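Local coordinates for probable transcriptional regulator, TetR family protein (Rhodococcus sp., PDB 3BJB) that probably binds regulatory DNA through an N-terminal helix-turn-helix domain and controls transcription, at residues Leu40-Met45 with Ser65-Phe70; Pro95-Val99 with Leu199-Ser203. All coordinates share one frame. Residues are numbered along the deposited sequence.

Contact 1: residues Leu40-Met45 with Ser65-Phe70. With SO4 (sulfate ion), chain L.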
ATOM      1  N   LEU B  40       4.686 -12.505   8.576  1.00 65.84           N
ATOM      2  CA  LEU B  40       3.319 -13.007   8.342  1.00 64.68           C
ATOM      3  C   LEU B  40       3.383 -14.436   7.787  1.00 64.31           C
ATOM      4  O   LEU B  40       2.707 -15.324   8.283  1.00 64.08           O
ATOM      5  CB  LEU B  40       2.582 -12.097   7.346  1.00 65.02           C
ATOM      6  CG  LEU B  40       1.105 -11.660   7.367  1.00 62.53           C
ATOM      7  CD1 LEU B  40       0.671 -11.304   5.974  1.00 62.01           C
ATOM      8  CD2 LEU B  40       0.170 -12.641   7.950  1.00 61.69           C
ATOM      9  N   ALA B  41       4.221 -14.651   6.775  1.00 64.24           N
ATOM     10  CA  ALA B  41       4.394 -15.960   6.130  1.00 64.30           C
ATOM     11  C   ALA B  41       4.688 -17.097   7.108  1.00 65.18           C
ATOM     12  O   ALA B  41       4.365 -18.253   6.853  1.00 64.15           O
ATOM     13  CB  ALA B  41       5.505 -15.877   5.068  1.00 66.22           C
ATOM     14  N   ARG B  42       5.266 -16.752   8.250  1.00 66.09           N
ATOM     15  CA  ARG B  42       5.606 -17.717   9.252  1.00 66.77           C
ATOM     16  C   ARG B  42       4.590 -17.758  10.394  1.00 65.61           C
ATOM     17  O   ARG B  42       4.853 -18.352  11.434  1.00 65.42           O
ATOM     18  CB  ARG B  42       7.008 -17.396   9.755  1.00 67.91           C
ATOM     19  CG  ARG B  42       8.099 -17.722   8.721  1.00 70.66           C
ATOM     20  CD  ARG B  42       9.506 -17.353   9.191  1.00 71.89           C
ATOM     21  NE  ARG B  42       9.912 -18.175  10.340  1.00 75.65           N
ATOM     22  CZ  ARG B  42      10.886 -19.083  10.320  1.00 75.85           C
ATOM     23  NH1 ARG B  42      11.600 -19.289   9.212  1.00 76.44           N
ATOM     24  NH2 ARG B  42      11.156 -19.766  11.422  1.00 76.60           N
ATOM     25  N   VAL B  43       3.427 -17.131  10.201  1.00 65.28           N
ATOM     26  CA  VAL B  43       2.381 -17.140  11.234  1.00 63.98           C
ATOM     27  C   VAL B  43       1.275 -18.107  10.854  1.00 64.61           C
ATOM     28  O   VAL B  43       0.570 -17.904   9.873  1.00 62.93           O
ATOM     29  CB  VAL B  43       1.786 -15.749  11.499  1.00 62.76           C
ATOM     30  CG1 VAL B  43       0.713 -15.833  12.555  1.00 62.45           C
ATOM     31  CG2 VAL B  43       2.879 -14.774  11.935  1.00 62.05           C
ATOM     32  N   GLN B  44       1.106 -19.156  11.644  1.00 65.96           N
ATOM     33  CA  GLN B  44       0.167 -20.176  11.253  1.00 68.36           C
ATOM     34  C   GLN B  44      -1.016 -20.297  12.155  1.00 69.14           C
ATOM     35  O   GLN B  44      -0.911 -20.186  13.374  1.00 70.08           O
ATOM     36  CB  GLN B  44       0.857 -21.512  11.093  1.00 70.38           C
ATOM     37  CG  GLN B  44       1.698 -21.588   9.818  1.00 72.58           C
ATOM     38  CD  GLN B  44       2.993 -22.319  10.077  1.00 73.83           C
ATOM     39  OE1 GLN B  44       3.832 -22.452   9.187  1.00 75.02           O
ATOM     40  NE2 GLN B  44       3.168 -22.794  11.311  1.00 73.65           N
HETATM   41  N   MSE B  45      -2.158 -20.541  11.529  1.00 69.55           N
HETATM   42  CA  MSE B  45      -3.420 -20.563  12.226  1.00 69.65           C
HETATM   43  C   MSE B  45      -3.410 -21.537  13.390  1.00 69.12           C
HETATM   44  O   MSE B  45      -3.985 -21.252  14.441  1.00 68.98           O
HETATM   45  CB  MSE B  45      -4.532 -20.860  11.234  1.00 70.95           C
HETATM   46  CG  MSE B  45      -4.688 -19.752  10.209  1.00 72.76           C
HETATM   47 SE   MSE B  45      -5.329 -18.075  11.043  1.00 76.16          SE
HETATM   48  CE  MSE B  45      -7.244 -18.475  11.102  1.00 74.11           C
ATOM     49  N   SER B  65      -9.885 -16.983   7.351  1.00 62.18           N
ATOM     50  CA  SER B  65      -8.480 -17.155   7.038  1.00 61.13           C
ATOM     51  C   SER B  65      -7.611 -16.200   7.818  1.00 61.71           C
ATOM     52  O   SER B  65      -8.094 -15.346   8.567  1.00 61.24           O
ATOM     53  CB  SER B  65      -8.184 -17.065   5.527  1.00 61.07           C
ATOM     54  OG  SER B  65      -8.455 -15.785   5.004  1.00 60.73           O
ATOM     55  N   LYS B  66      -6.309 -16.335   7.602  1.00 61.57           N
ATOM     56  CA  LYS B  66      -5.347 -15.502   8.267  1.00 61.10           C
ATOM     57  C   LYS B  66      -5.552 -14.024   7.971  1.00 61.86           C
ATOM     58  O   LYS B  66      -5.451 -13.211   8.886  1.00 62.34           O
ATOM     59  CB  LYS B  66      -3.948 -15.945   7.886  1.00 60.06           C
ATOM     60  CG  LYS B  66      -2.936 -15.418   8.822  1.00 60.34           C
ATOM     61  CD  LYS B  66      -1.700 -16.233   8.757  1.00 61.78           C
ATOM     62  CE  LYS B  66      -0.861 -15.898   7.535  1.00 60.81           C
ATOM     63  NZ  LYS B  66       0.055 -17.033   7.295  1.00 61.94           N
ATOM     64  N   THR B  67      -5.819 -13.679   6.705  1.00 62.46           N
ATOM     65  CA  THR B  67      -6.016 -12.286   6.323  1.00 63.97           C
ATOM     66  C   THR B  67      -7.250 -11.715   7.050  1.00 63.51           C
ATOM     67  O   THR B  67      -7.263 -10.530   7.417  1.00 63.08           O
ATOM     68  CB  THR B  67      -6.064 -12.037   4.769  1.00 64.93           C
ATOM     69  OG1 THR B  67      -7.026 -12.891   4.196  1.00 67.80           O
ATOM     70  CG2 THR B  67      -4.735 -12.342   4.071  1.00 63.92           C
ATOM     71  N   HIS B  68      -8.241 -12.566   7.320  1.00 62.11           N
ATOM     72  CA  HIS B  68      -9.387 -12.153   8.152  1.00 61.87           C
ATOM     73  C   HIS B  68      -8.918 -11.768   9.545  1.00 60.13           C
ATOM     74  O   HIS B  68      -9.307 -10.730  10.085  1.00 61.40           O
ATOM     75  CB  HIS B  68     -10.430 -13.276   8.339  1.00 63.55           C
ATOM     76  CG  HIS B  68     -11.323 -13.513   7.159  1.00 64.31           C
ATOM     77  ND1 HIS B  68     -10.922 -14.240   6.055  1.00 64.40           N
ATOM     78  CD2 HIS B  68     -12.620 -13.178   6.945  1.00 64.65           C
ATOM     79  CE1 HIS B  68     -11.926 -14.315   5.196  1.00 64.64           C
ATOM     80  NE2 HIS B  68     -12.967 -13.682   5.712  1.00 64.78           N
ATOM     81  N   LEU B  69      -8.118 -12.643  10.144  1.00 56.79           N
ATOM     82  CA  LEU B  69      -7.670 -12.449  11.505  1.00 53.70           C
ATOM     83  C   LEU B  69      -6.888 -11.150  11.632  1.00 53.86           C
ATOM     84  O   LEU B  69      -7.223 -10.309  12.475  1.00 53.53           O
ATOM     85  CB  LEU B  69      -6.869 -13.646  11.979  1.00 51.07           C
ATOM     86  CG  LEU B  69      -6.082 -13.512  13.262  1.00 50.52           C
ATOM     87  CD1 LEU B  69      -7.029 -13.491  14.481  1.00 50.62           C
ATOM     88  CD2 LEU B  69      -5.113 -14.695  13.315  1.00 49.90           C
ATOM     89  N   PHE B  70      -5.886 -10.947  10.771  1.00 53.23           N
ATOM     90  CA  PHE B  70      -5.104  -9.711  10.853  1.00 52.51           C
ATOM     91  C   PHE B  70      -5.812  -8.402  10.473  1.00 52.03           C
ATOM     92  O   PHE B  70      -5.396  -7.323  10.877  1.00 51.48           O
ATOM     93  CB  PHE B  70      -3.773  -9.885  10.168  1.00 53.27           C
ATOM     94  CG  PHE B  70      -2.887 -10.761  10.912  1.00 53.01           C
ATOM     95  CD1 PHE B  70      -2.295 -10.320  12.078  1.00 52.09           C
ATOM     96  CD2 PHE B  70      -2.662 -12.069  10.480  1.00 54.02           C
ATOM     97  CE1 PHE B  70      -1.459 -11.172  12.815  1.00 52.93           C
ATOM     98  CE2 PHE B  70      -1.824 -12.919  11.205  1.00 53.33           C
ATOM     99  CZ  PHE B  70      -1.237 -12.469  12.375  1.00 53.23           C
TER
HETATM  100  S   SO4 L 311      -3.861 -16.250   3.707  0.70 90.49           S
HETATM  101  O1  SO4 L 311      -3.049 -15.166   3.148  0.70 90.13           O
HETATM  102  O2  SO4 L 311      -5.119 -15.683   4.204  0.70 89.57           O
HETATM  103  O3  SO4 L 311      -4.128 -17.256   2.668  0.70 90.21           O
HETATM  104  O4  SO4 L 311      -3.114 -16.896   4.790  0.70 89.97           O
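Lys66 anchors this contact: its side chain leaves the first turn of helix 66-86 and delivers its ammonium to two backbone carbonyls of the loop before helix 45-51. NZ donates a 2.8 Å hydrogen bond to Val43 O and a weak one of 3.3 Å to Leu40 O. The second carbonyl is shared, since Val43 N also donates to Leu40 O at 2.7 Å, so the lysine ties down a loop that is already turned back on itself. At the helix start, Ser65 occupies the N-cap position; its OG hydrogen-bonds His68 ND1 at 3.1 Å. A sulfate ion, probably from the crystallisation liquor, sits beside this N-terminus and accepts a hydrogen bond from Thr67 N to its O2 at 3.3 Å. Apolar packing flanks the lysine. Leu40 CD2 lies 3.4 Å from Lys66 CE and 3.8 Å from Phe70 CE2, while Val43 CG1 meets the edge of the Phe70 ring, 3.9 Å from CZ. The selenium of Met45, a selenomethionine, rests 3.8 Å from Lys66 CA and 4.1 Å from Leu69 CD2. Val43 also packs on Leu34 and Phe70 on Ala35, both of helix 22-37, and Met45 reaches Ile56, Leu59 and Tyr60 of helix 56-62. Gln44 stands at the N-cap position of helix 45-51, the first helix of the predicted helix-turn-helix, and helix 66-86 follows that motif. The contact thus joins the entrance of the helix-turn-helix to the helix after it, within the small helical DNA-binding domain of the TetR family.

Contact 2: residues Pro95-Val99 with Leu199-Ser203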
ATOM      1  N   PRO B  95      -8.130  22.046  12.408  1.00 64.77           N
ATOM      2  CA  PRO B  95      -8.577  20.720  11.978  1.00 64.53           C
ATOM      3  C   PRO B  95      -7.472  19.921  11.253  1.00 65.76           C
ATOM      4  O   PRO B  95      -7.189  18.767  11.622  1.00 66.03           O
ATOM      5  CB  PRO B  95      -9.742  21.041  11.039  1.00 64.71           C
ATOM      6  CG  PRO B  95     -10.292  22.360  11.579  1.00 65.06           C
ATOM      7  CD  PRO B  95      -9.090  23.115  12.042  1.00 64.71           C
ATOM      8  N   GLN B  96      -6.833  20.523  10.248  1.00 65.46           N
ATOM      9  CA  GLN B  96      -5.802  19.814   9.523  1.00 65.27           C
ATOM     10  C   GLN B  96      -4.621  19.436  10.441  1.00 65.13           C
ATOM     11  O   GLN B  96      -4.055  18.349  10.355  1.00 65.17           O
ATOM     12  CB  GLN B  96      -5.407  20.497   8.183  1.00 65.70           C
ATOM     13  CG  GLN B  96      -5.459  22.007   8.049  1.00 65.49           C
ATOM     14  CD  GLN B  96      -6.864  22.595   8.144  1.00 65.98           C
ATOM     15  OE1 GLN B  96      -7.232  23.161   9.173  1.00 65.83           O
ATOM     16  NE2 GLN B  96      -7.639  22.478   7.077  1.00 65.58           N
ATOM     17  N   ASP B  97      -4.332  20.296  11.391  1.00 65.12           N
ATOM     18  CA  ASP B  97      -3.378  20.004  12.436  1.00 65.58           C
ATOM     19  C   ASP B  97      -3.745  18.825  13.344  1.00 64.12           C
ATOM     20  O   ASP B  97      -2.904  17.953  13.652  1.00 62.97           O
ATOM     21  CB  ASP B  97      -3.292  21.224  13.313  1.00 69.80           C
ATOM     22  CG  ASP B  97      -1.956  21.395  13.894  1.00 73.72           C
ATOM     23  OD1 ASP B  97      -1.791  20.997  15.084  1.00 75.00           O
ATOM     24  OD2 ASP B  97      -1.079  21.909  13.137  1.00 75.90           O
ATOM     25  N   ALA B  98      -4.983  18.825  13.821  1.00 61.46           N
ATOM     26  CA  ALA B  98      -5.420  17.788  14.714  1.00 60.93           C
ATOM     27  C   ALA B  98      -5.285  16.446  13.984  1.00 60.57           C
ATOM     28  O   ALA B  98      -4.923  15.423  14.575  1.00 60.99           O
ATOM     29  CB  ALA B  98      -6.834  18.036  15.160  1.00 59.50           C
ATOM     30  N   VAL B  99      -5.541  16.480  12.690  1.00 59.64           N
ATOM     31  CA  VAL B  99      -5.586  15.279  11.892  1.00 60.24           C
ATOM     32  C   VAL B  99      -4.154  14.837  11.657  1.00 60.44           C
ATOM     33  O   VAL B  99      -3.802  13.684  11.828  1.00 60.37           O
ATOM     34  CB  VAL B  99      -6.367  15.513  10.580  1.00 59.98           C
ATOM     35  CG1 VAL B  99      -6.255  14.321   9.701  1.00 59.61           C
ATOM     36  CG2 VAL B  99      -7.857  15.807  10.882  1.00 59.18           C
ATOM     37  N   LEU B 199      -6.203  18.655   2.822  1.00 66.97           N
ATOM     38  CA  LEU B 199      -7.288  19.126   3.703  1.00 67.47           C
ATOM     39  C   LEU B 199      -7.539  20.634   3.755  1.00 68.00           C
ATOM     40  O   LEU B 199      -8.094  21.125   4.740  1.00 67.56           O
ATOM     41  CB  LEU B 199      -7.095  18.591   5.128  1.00 66.97           C
ATOM     42  CG  LEU B 199      -6.823  17.104   5.327  1.00 66.37           C
ATOM     43  CD1 LEU B 199      -6.466  16.880   6.789  1.00 65.65           C
ATOM     44  CD2 LEU B 199      -8.027  16.259   4.897  1.00 65.49           C
ATOM     45  N   VAL B 200      -7.166  21.356   2.697  1.00 69.76           N
ATOM     46  CA  VAL B 200      -7.448  22.804   2.609  1.00 70.97           C
ATOM     47  C   VAL B 200      -8.867  23.171   2.989  1.00 71.46           C
ATOM     48  O   VAL B 200      -9.061  24.145   3.695  1.00 72.58           O
ATOM     49  CB  VAL B 200      -7.202  23.407   1.207  1.00 71.30           C
ATOM     50  CG1 VAL B 200      -5.853  24.069   1.147  1.00 71.73           C
ATOM     51  CG2 VAL B 200      -7.399  22.362   0.091  1.00 71.95           C
ATOM     52  N   ASN B 201      -9.846  22.384   2.540  1.00 72.06           N
ATOM     53  CA  ASN B 201     -11.269  22.761   2.644  1.00 72.99           C
ATOM     54  C   ASN B 201     -12.044  22.148   3.820  1.00 73.05           C
ATOM     55  O   ASN B 201     -13.274  22.091   3.807  1.00 72.20           O
ATOM     56  CB  ASN B 201     -11.969  22.467   1.312  1.00 73.12           C
ATOM     57  CG  ASN B 201     -11.231  23.083   0.130  1.00 73.42           C
ATOM     58  OD1 ASN B 201     -11.071  24.311   0.049  1.00 73.31           O
ATOM     59  ND2 ASN B 201     -10.765  22.235  -0.786  1.00 73.10           N
ATOM     60  N   LEU B 202     -11.305  21.704   4.833  1.00 73.70           N
ATOM     61  CA  LEU B 202     -11.887  21.062   6.005  1.00 74.06           C
ATOM     62  C   LEU B 202     -12.606  22.026   6.988  1.00 74.58           C
ATOM     63  O   LEU B 202     -11.967  22.664   7.840  1.00 74.48           O
ATOM     64  CB  LEU B 202     -10.813  20.238   6.705  1.00 73.74           C
ATOM     65  CG  LEU B 202     -11.316  18.857   7.098  1.00 73.75           C
ATOM     66  CD1 LEU B 202     -11.367  17.961   5.883  1.00 74.15           C
ATOM     67  CD2 LEU B 202     -10.428  18.264   8.137  1.00 73.55           C
ATOM     68  N   SER B 203     -13.937  22.103   6.872  1.00 75.28           N
ATOM     69  CA  SER B 203     -14.769  23.072   7.638  1.00 75.70           C
ATOM     70  C   SER B 203     -14.986  22.704   9.114  1.00 75.14           C
ATOM     71  O   SER B 203     -15.966  23.130   9.746  1.00 74.15           O
ATOM     72  CB  SER B 203     -16.128  23.287   6.940  1.00 76.34           C
ATOM     73  OG  SER B 203     -16.756  22.038   6.631  1.00 76.68           O
TER
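Leu199, just past the end of helix 184-198, uses both backbone and side chain. Its O accepts a 2.7 Å hydrogen bond from Gln96 NE2, while its CD1 packs 3.9 Å from Val99 CG1, one helical turn beyond Pro95. From here a type I beta turn runs to Leu202, closed by Leu202 N to Leu199 O at 3.3 Å, so the carbonyl that receives the glutamine also closes the turn. Val200 and Asn201, at the turn's corner, point their CA-to-CB bonds away from helix 95-111 and pack on Leu197 of the second subunit. In the all-helical C-terminal domain of this TetR-family protein, the contact therefore fastens the chain's C-terminal tail to the N-terminal turn of helix 95-111, beside the subunit interface. Leu202 returns toward that helix: its CD2 lies 4.1 Å from Pro95 CB, and its CB is 3.9 Å from Gln96 NE2. At Ser203, the last modelled residue, the CA-to-CB bond points away from the helix and the side chain touches Asp159 of helix 157-179.

In the fold
Contact 1 and contact 2 lie on opposite sides of the chain's centre, 36 Å apart between centres and about 21 Å between nearest atoms. They are in series along the chain: contact 1 closes within the predicted DNA-binding domain before contact 2 opens in the C-terminal domain. The chain travels from contact 1 to contact 2 along helix 66-86 and the partly unmodelled connection that follows, and helix 95-111 starts at contact 2. Contact 1 touches no second subunit, whereas contact 2 packs on Leu197 of the second subunit through Val200 and Asn201. The sulfate ion lies at contact 1, at the end away from contact 2.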